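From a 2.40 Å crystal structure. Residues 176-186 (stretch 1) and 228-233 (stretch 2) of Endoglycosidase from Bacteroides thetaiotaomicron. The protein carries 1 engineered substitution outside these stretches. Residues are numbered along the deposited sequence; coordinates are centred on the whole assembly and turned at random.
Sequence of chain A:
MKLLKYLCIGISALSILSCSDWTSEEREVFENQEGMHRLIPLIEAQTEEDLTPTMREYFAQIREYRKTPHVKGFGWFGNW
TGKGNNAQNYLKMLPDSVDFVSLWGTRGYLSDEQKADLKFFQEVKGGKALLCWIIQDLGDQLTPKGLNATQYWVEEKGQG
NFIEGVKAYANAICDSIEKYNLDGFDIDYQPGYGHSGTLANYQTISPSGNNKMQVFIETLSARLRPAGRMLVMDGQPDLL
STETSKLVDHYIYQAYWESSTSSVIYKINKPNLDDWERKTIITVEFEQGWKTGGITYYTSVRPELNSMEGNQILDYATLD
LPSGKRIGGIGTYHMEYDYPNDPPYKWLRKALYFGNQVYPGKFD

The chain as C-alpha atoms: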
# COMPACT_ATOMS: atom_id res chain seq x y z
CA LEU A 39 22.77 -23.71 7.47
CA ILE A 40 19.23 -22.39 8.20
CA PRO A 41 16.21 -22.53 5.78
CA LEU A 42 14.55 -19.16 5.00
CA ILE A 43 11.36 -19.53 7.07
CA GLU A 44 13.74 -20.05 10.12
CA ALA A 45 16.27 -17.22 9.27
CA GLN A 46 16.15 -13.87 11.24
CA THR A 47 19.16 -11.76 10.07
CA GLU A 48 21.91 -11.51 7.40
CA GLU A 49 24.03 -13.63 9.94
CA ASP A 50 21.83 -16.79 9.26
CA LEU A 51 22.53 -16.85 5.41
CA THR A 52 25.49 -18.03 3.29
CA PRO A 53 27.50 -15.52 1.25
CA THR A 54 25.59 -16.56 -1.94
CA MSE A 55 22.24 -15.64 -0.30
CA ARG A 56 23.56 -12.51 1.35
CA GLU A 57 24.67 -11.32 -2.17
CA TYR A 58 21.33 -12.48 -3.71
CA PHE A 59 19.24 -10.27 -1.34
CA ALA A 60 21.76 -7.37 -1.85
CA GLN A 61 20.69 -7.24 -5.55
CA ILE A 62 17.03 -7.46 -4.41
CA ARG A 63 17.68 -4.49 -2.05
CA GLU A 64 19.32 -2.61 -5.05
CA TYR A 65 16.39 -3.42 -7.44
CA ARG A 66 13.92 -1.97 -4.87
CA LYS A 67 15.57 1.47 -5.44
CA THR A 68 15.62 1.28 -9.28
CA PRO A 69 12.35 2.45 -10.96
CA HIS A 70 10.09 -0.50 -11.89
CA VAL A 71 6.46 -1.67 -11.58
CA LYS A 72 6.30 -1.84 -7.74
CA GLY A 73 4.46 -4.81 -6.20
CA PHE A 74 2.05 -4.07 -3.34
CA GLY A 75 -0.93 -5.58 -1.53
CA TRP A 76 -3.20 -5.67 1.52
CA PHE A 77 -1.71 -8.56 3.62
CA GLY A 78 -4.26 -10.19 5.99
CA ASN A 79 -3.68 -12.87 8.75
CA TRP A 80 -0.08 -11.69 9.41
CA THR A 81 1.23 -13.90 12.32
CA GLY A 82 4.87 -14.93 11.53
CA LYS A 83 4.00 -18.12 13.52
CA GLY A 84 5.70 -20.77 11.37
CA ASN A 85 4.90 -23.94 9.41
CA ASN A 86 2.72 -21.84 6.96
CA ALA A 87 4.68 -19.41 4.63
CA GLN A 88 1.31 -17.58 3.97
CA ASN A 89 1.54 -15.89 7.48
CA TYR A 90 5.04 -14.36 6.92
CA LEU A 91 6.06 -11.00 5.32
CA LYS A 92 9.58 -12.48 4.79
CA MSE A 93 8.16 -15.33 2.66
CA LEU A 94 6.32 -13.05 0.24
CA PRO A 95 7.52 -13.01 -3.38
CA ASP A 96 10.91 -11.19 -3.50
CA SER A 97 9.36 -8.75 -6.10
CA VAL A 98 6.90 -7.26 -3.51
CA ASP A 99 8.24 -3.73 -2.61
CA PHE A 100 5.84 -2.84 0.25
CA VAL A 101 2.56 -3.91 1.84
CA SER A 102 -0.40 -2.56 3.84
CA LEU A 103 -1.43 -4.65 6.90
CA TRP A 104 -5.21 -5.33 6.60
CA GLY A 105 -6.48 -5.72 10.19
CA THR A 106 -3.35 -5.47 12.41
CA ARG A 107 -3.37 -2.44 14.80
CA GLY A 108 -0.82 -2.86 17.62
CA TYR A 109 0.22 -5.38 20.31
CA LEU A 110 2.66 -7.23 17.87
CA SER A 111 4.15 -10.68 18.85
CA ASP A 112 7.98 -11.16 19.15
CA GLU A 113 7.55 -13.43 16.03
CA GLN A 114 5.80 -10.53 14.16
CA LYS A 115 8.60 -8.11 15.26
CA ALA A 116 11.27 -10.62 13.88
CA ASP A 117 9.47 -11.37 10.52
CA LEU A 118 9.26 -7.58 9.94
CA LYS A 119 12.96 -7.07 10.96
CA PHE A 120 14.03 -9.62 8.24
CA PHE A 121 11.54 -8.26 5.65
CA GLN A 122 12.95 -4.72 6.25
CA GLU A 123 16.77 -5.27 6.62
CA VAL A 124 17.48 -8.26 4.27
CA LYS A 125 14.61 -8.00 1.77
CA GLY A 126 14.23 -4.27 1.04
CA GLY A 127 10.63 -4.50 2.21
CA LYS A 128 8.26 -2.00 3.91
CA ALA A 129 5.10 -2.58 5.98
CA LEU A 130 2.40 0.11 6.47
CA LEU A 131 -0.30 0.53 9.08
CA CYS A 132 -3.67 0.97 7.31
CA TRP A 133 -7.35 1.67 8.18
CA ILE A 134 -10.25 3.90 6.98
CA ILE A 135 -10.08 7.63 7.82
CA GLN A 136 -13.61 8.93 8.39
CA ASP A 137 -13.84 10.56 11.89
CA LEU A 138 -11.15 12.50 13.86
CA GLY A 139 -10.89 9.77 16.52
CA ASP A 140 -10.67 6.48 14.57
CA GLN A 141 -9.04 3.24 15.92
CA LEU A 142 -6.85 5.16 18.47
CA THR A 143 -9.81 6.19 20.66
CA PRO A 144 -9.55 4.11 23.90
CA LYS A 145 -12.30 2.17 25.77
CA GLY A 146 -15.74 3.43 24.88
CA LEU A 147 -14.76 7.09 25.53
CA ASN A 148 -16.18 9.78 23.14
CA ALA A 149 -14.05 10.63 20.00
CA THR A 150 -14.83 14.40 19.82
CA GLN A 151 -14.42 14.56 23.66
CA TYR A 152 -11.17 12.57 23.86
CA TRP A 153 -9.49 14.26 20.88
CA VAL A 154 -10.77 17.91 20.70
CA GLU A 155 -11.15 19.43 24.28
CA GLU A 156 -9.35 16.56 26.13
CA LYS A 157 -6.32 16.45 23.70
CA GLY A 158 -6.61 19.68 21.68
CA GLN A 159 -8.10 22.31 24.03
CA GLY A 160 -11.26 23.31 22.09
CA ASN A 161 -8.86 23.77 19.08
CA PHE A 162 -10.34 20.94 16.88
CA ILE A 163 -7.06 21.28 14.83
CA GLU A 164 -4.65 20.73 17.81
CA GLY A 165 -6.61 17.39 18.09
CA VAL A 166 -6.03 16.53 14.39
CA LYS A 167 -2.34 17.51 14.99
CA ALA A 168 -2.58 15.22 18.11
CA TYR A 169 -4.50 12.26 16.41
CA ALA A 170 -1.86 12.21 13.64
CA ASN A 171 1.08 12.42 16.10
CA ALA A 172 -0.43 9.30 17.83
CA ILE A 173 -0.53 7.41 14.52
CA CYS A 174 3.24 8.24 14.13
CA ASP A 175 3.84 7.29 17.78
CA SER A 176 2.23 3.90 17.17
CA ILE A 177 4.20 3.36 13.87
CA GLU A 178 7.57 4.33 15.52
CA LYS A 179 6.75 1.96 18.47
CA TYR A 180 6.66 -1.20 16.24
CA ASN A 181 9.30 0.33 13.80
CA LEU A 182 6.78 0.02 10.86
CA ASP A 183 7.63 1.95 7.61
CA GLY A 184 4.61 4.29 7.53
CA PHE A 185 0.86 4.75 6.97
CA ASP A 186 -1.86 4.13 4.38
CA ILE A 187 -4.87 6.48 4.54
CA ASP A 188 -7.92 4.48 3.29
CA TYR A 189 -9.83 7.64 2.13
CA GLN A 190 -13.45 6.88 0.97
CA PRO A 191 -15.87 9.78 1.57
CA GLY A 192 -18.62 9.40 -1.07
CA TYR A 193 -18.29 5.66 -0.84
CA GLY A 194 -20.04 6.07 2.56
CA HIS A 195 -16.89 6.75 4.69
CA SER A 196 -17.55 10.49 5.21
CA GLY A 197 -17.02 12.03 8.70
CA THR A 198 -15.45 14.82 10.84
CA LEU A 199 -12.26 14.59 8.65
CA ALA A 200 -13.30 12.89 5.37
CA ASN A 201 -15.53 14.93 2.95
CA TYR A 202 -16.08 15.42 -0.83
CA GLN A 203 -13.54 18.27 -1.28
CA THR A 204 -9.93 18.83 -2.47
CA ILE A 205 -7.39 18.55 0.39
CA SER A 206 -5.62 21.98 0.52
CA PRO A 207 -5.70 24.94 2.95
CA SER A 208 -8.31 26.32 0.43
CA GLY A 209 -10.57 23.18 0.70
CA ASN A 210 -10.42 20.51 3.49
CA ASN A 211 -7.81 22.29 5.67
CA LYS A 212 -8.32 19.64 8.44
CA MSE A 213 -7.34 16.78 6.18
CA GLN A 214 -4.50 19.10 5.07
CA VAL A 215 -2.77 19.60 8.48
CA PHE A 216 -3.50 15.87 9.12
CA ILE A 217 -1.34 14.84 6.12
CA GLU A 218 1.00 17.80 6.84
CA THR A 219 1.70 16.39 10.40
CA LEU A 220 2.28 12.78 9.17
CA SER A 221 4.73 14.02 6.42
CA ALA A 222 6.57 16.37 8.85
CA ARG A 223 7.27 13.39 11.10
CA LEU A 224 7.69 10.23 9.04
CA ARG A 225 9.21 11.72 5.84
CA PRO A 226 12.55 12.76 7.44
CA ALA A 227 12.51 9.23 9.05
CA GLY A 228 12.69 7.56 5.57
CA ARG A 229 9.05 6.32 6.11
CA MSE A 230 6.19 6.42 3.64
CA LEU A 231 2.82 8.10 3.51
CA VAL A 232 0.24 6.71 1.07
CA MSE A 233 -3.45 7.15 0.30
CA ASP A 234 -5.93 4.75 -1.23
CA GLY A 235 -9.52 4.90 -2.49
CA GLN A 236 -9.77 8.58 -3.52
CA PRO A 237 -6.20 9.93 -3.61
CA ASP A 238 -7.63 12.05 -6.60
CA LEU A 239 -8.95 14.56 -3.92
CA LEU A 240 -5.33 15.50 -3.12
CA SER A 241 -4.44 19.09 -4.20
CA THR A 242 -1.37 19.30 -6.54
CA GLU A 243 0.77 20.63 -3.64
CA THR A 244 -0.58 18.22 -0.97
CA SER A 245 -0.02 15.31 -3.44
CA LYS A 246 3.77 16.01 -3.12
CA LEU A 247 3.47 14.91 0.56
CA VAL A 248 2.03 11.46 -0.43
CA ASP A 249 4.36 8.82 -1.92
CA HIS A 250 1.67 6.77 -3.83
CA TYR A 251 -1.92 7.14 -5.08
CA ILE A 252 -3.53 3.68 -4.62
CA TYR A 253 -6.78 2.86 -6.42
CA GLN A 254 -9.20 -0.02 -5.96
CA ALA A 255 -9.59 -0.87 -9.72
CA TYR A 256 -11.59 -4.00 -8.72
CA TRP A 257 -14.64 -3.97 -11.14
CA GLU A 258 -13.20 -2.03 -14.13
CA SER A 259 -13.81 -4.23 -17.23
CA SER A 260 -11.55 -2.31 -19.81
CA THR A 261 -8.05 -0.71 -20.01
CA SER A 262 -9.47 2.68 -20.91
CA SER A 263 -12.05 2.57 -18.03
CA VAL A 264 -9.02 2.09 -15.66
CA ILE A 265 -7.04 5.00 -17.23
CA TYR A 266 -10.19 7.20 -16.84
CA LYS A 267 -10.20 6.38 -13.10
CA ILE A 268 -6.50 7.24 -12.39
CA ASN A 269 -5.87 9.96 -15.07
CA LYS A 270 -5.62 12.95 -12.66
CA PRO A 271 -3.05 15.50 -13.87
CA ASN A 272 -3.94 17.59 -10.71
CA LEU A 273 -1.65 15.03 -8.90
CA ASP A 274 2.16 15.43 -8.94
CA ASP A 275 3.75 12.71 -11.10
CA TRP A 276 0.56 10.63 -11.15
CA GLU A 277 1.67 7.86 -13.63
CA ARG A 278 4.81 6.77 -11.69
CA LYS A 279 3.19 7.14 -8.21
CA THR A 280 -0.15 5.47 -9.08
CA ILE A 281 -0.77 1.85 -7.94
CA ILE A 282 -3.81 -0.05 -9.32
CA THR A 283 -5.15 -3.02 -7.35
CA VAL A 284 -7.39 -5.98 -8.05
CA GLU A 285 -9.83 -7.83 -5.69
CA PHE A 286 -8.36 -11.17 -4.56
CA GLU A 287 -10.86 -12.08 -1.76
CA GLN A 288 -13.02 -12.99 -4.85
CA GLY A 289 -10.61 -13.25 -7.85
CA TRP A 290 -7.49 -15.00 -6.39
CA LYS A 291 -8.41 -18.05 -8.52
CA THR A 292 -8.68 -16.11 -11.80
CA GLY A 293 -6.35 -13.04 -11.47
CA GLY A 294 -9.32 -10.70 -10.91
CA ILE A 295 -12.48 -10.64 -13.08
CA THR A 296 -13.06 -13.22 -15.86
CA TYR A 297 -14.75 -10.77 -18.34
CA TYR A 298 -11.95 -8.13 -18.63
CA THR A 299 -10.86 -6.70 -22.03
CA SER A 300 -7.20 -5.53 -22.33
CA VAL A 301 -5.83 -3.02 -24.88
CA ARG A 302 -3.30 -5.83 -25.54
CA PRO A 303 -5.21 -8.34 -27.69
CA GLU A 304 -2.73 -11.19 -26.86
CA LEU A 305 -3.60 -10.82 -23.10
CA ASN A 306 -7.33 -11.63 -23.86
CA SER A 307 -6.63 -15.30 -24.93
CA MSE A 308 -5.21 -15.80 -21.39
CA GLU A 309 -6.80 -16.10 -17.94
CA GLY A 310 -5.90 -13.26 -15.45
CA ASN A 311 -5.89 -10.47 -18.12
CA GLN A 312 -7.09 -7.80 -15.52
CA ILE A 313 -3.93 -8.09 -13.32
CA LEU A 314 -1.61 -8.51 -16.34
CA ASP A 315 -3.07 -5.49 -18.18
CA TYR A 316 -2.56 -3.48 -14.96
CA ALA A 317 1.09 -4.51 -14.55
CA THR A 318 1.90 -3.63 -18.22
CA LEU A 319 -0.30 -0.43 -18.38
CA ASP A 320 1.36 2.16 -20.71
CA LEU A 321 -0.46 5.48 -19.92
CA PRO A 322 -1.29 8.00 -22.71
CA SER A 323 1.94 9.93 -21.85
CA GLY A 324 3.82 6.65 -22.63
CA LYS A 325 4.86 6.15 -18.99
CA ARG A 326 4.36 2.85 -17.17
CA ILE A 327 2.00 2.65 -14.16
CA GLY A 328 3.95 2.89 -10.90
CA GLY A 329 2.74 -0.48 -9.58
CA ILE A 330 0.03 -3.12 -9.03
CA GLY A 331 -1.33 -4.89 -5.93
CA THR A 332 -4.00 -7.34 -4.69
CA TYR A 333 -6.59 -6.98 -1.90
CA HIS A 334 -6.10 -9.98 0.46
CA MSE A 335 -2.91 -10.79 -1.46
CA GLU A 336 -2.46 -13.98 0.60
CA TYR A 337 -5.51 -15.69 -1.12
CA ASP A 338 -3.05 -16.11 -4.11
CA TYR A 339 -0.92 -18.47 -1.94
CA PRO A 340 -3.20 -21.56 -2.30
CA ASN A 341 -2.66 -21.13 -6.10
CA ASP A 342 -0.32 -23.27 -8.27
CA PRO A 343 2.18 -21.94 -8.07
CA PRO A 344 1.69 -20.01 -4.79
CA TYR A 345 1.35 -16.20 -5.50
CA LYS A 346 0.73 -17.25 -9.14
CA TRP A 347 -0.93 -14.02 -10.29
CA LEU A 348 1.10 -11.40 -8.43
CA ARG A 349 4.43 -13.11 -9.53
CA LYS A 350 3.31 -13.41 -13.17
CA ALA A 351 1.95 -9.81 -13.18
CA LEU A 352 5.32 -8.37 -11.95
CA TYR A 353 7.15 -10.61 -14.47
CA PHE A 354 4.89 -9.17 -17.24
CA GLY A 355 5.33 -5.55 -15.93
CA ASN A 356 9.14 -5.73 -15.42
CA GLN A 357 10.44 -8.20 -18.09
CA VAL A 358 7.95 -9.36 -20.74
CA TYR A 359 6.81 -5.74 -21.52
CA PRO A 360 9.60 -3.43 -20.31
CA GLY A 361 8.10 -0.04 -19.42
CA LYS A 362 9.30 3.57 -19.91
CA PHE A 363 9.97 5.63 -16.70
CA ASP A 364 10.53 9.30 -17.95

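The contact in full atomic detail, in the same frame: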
# COMPACT_ATOMS: atom_id res chain seq x y z
N SER A 176 2.61 5.33 17.11
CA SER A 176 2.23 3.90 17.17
C SER A 176 2.97 3.15 16.04
O SER A 176 3.30 1.99 16.24
CB SER A 176 0.72 3.75 17.17
OG SER A 176 0.29 2.85 16.17
N ILE A 177 3.33 3.86 14.97
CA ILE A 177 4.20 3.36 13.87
C ILE A 177 5.64 3.24 14.37
O ILE A 177 6.28 2.24 14.02
CB ILE A 177 4.11 4.28 12.63
CG1 ILE A 177 2.87 3.95 11.80
CG2 ILE A 177 5.37 4.25 11.78
CD1 ILE A 177 2.46 5.05 10.87
N GLU A 178 6.14 4.25 15.10
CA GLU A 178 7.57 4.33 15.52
C GLU A 178 7.81 3.24 16.57
O GLU A 178 8.94 2.70 16.64
CB GLU A 178 7.92 5.73 16.04
CG GLU A 178 7.73 6.84 15.00
CD GLU A 178 8.26 8.22 15.37
OE1 GLU A 178 7.71 9.25 14.90
OE2 GLU A 178 9.26 8.26 16.10
N LYS A 179 6.76 2.92 17.33
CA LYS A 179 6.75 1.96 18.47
C LYS A 179 7.02 0.53 17.96
O LYS A 179 7.62 -0.23 18.70
CB LYS A 179 5.40 1.99 19.19
CG LYS A 179 5.08 0.73 19.98
CD LYS A 179 3.83 0.82 20.82
CE LYS A 179 3.85 -0.20 21.94
NZ LYS A 179 3.00 0.25 23.06
N TYR A 180 6.53 0.17 16.79
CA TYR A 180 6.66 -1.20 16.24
C TYR A 180 7.63 -1.16 15.05
O TYR A 180 7.72 -2.15 14.33
CB TYR A 180 5.25 -1.75 15.99
CG TYR A 180 4.51 -2.13 17.25
CD1 TYR A 180 4.96 -3.19 18.06
CD2 TYR A 180 3.35 -1.47 17.65
CE1 TYR A 180 4.29 -3.57 19.21
CE2 TYR A 180 2.67 -1.84 18.80
CZ TYR A 180 3.14 -2.89 19.58
OH TYR A 180 2.48 -3.24 20.73
N ASN A 181 8.37 -0.05 14.91
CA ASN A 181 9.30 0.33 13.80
C ASN A 181 8.71 0.03 12.41
O ASN A 181 9.50 -0.26 11.48
CB ASN A 181 10.70 -0.25 14.04
CG ASN A 181 11.66 0.05 12.91
OD1 ASN A 181 11.89 1.19 12.56
ND2 ASN A 181 12.19 -0.99 12.29
N LEU A 182 7.40 0.18 12.20
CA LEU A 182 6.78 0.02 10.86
C LEU A 182 7.23 1.16 9.92
O LEU A 182 7.86 2.13 10.40
CB LEU A 182 5.26 -0.04 11.05
CG LEU A 182 4.74 -1.33 11.70
CD1 LEU A 182 3.40 -1.13 12.39
CD2 LEU A 182 4.63 -2.45 10.68
N ASP A 183 6.99 1.05 8.61
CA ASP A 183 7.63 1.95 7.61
C ASP A 183 6.64 3.01 7.13
O ASP A 183 7.02 3.79 6.26
CB ASP A 183 8.23 1.20 6.43
CG ASP A 183 8.92 -0.09 6.84
OD1 ASP A 183 8.20 -1.12 6.98
OD2 ASP A 183 10.16 -0.05 7.07
N GLY A 184 5.43 3.08 7.68
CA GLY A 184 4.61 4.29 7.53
C GLY A 184 3.13 4.03 7.60
O GLY A 184 2.71 3.15 8.37
N PHE A 185 2.34 4.78 6.85
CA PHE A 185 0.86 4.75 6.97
C PHE A 185 0.21 4.82 5.60
O PHE A 185 0.81 5.36 4.63
CB PHE A 185 0.38 5.87 7.89
CG PHE A 185 -1.05 5.71 8.30
CD1 PHE A 185 -1.41 4.82 9.29
CD2 PHE A 185 -2.06 6.40 7.64
CE1 PHE A 185 -2.74 4.65 9.65
CE2 PHE A 185 -3.39 6.23 8.00
CZ PHE A 185 -3.73 5.34 9.00
N ASP A 186 -0.99 4.25 5.56
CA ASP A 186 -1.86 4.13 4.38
C ASP A 186 -3.21 4.67 4.78
O ASP A 186 -3.95 3.94 5.46
CB ASP A 186 -2.05 2.68 3.92
CG ASP A 186 -2.97 2.49 2.72
OD1 ASP A 186 -3.94 3.23 2.56
OD2 ASP A 186 -2.72 1.58 1.95
N GLY A 228 12.63 8.51 6.69
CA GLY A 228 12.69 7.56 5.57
C GLY A 228 11.39 6.78 5.41
O GLY A 228 11.35 5.92 4.51
N ARG A 229 10.35 7.06 6.19
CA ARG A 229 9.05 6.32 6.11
C ARG A 229 8.15 6.91 5.02
O ARG A 229 8.40 7.98 4.48
CB ARG A 229 8.36 6.31 7.47
CG ARG A 229 9.10 5.46 8.48
CD ARG A 229 8.43 5.32 9.81
NE ARG A 229 9.43 5.69 10.80
CZ ARG A 229 10.09 4.86 11.61
NH1 ARG A 229 9.85 3.56 11.59
NH2 ARG A 229 10.98 5.35 12.45
N MSE A 230 7.05 6.20 4.77
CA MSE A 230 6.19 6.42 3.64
C MSE A 230 4.82 6.90 4.12
O MSE A 230 4.30 6.41 5.12
CB MSE A 230 5.95 5.08 2.93
CG MSE A 230 6.92 4.76 1.80
SE MSE A 230 6.36 2.98 1.14
CE MSE A 230 5.04 3.35 -0.22
N LEU A 231 4.23 7.81 3.35
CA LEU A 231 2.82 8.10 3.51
C LEU A 231 2.14 7.83 2.18
O LEU A 231 2.74 8.12 1.16
CB LEU A 231 2.59 9.55 3.96
CG LEU A 231 1.12 9.96 4.06
CD1 LEU A 231 0.36 9.06 5.02
CD2 LEU A 231 0.98 11.41 4.50
N VAL A 232 0.90 7.36 2.23
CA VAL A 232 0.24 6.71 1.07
C VAL A 232 -1.27 6.82 1.28
O VAL A 232 -1.75 6.83 2.42
CB VAL A 232 0.76 5.26 0.99
CG1 VAL A 232 -0.34 4.20 0.88
CG2 VAL A 232 1.81 5.11 -0.09
N MSE A 233 -2.03 6.88 0.19
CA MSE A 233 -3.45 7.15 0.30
C MSE A 233 -4.19 6.29 -0.72
O MSE A 233 -3.76 6.18 -1.88
CB MSE A 233 -3.69 8.66 0.12
CG MSE A 233 -5.08 9.07 -0.40
SE MSE A 233 -5.80 10.80 0.32
CE MSE A 233 -7.33 10.69 -0.84

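Neighbouring parallel strands are commonly joined by a ladder of backbone hydrogen bonds, and the loops that lead into them often supply a second, side-chain set of contacts. Residues 176-186 and 228-233 of this endoglycosidase illustrate both. The first stretch leaves a helix, turns, and enters a strand at G184; the second enters its strand at M230. The two strands run parallel, their directions differing by 2° and their axes approaching to 4.9 Å, with G184, F185 and D186 in register with M230, L231 and V232. M230 is the backbone hinge of the pairing: its N donates to D183 O at 2.8 Å, and its O accepts from F185 N at 3.1 Å, so one residue bonds to residues on both sides of its partner G184, as parallel pairing requires. One step on, F185 O lies 3.1 Å from V232 N. CA-H...O contacts fill in between, with G184 CA 3.2 Å from M230 O and D186 CA 3.3 Å from V232 O.

Glycine suits position 184 for two reasons. At its backbone angles of 153/-146°, a CB would be jammed against the carbonyl of the residue before, and it would also stand 1.9 Å from M230 O, across the ladder.

Before the strands begin, R229 takes over. It gives up more surface to the other stretch than any other residue here, and its side chain reaches back along the turn that follows the helix. That turn is itself closed by a hydrogen bond from L182 N to I177 O (3.0 Å). R229 NH1 donates to L182 O at 2.7 Å and to N181 OD1 at 3.3 Å; both acceptors lie at the guanidinium edge, near its plane, where its N-H groups point. The long aliphatic part of arginine is equally useful: R229 CD packs 3.8 Å from I177 CG2, so the buried isoleucine meets methylene while the charged end finds oxygen. N181 has a CA-to-CB bond that points sideways, but with chi1 at t the end of its side chain comes nearer, and OD1 accepts the bond from R229 NH1.

Farther along, side chains pair across the strands on alternating faces of the sheet. F185 and L231 share one face, where L231 CD1 sits 4.3 Å from F185 CB and near the plane of the ring, at its edge; both residues are buried, and their apolar character fits. D186 and V232 share the other face, D186 CG lying 3.6 Å from V232 CG1. One oxygen of the buried carboxylate, D186 OD2, is hydrogen-bonded elsewhere in the structure.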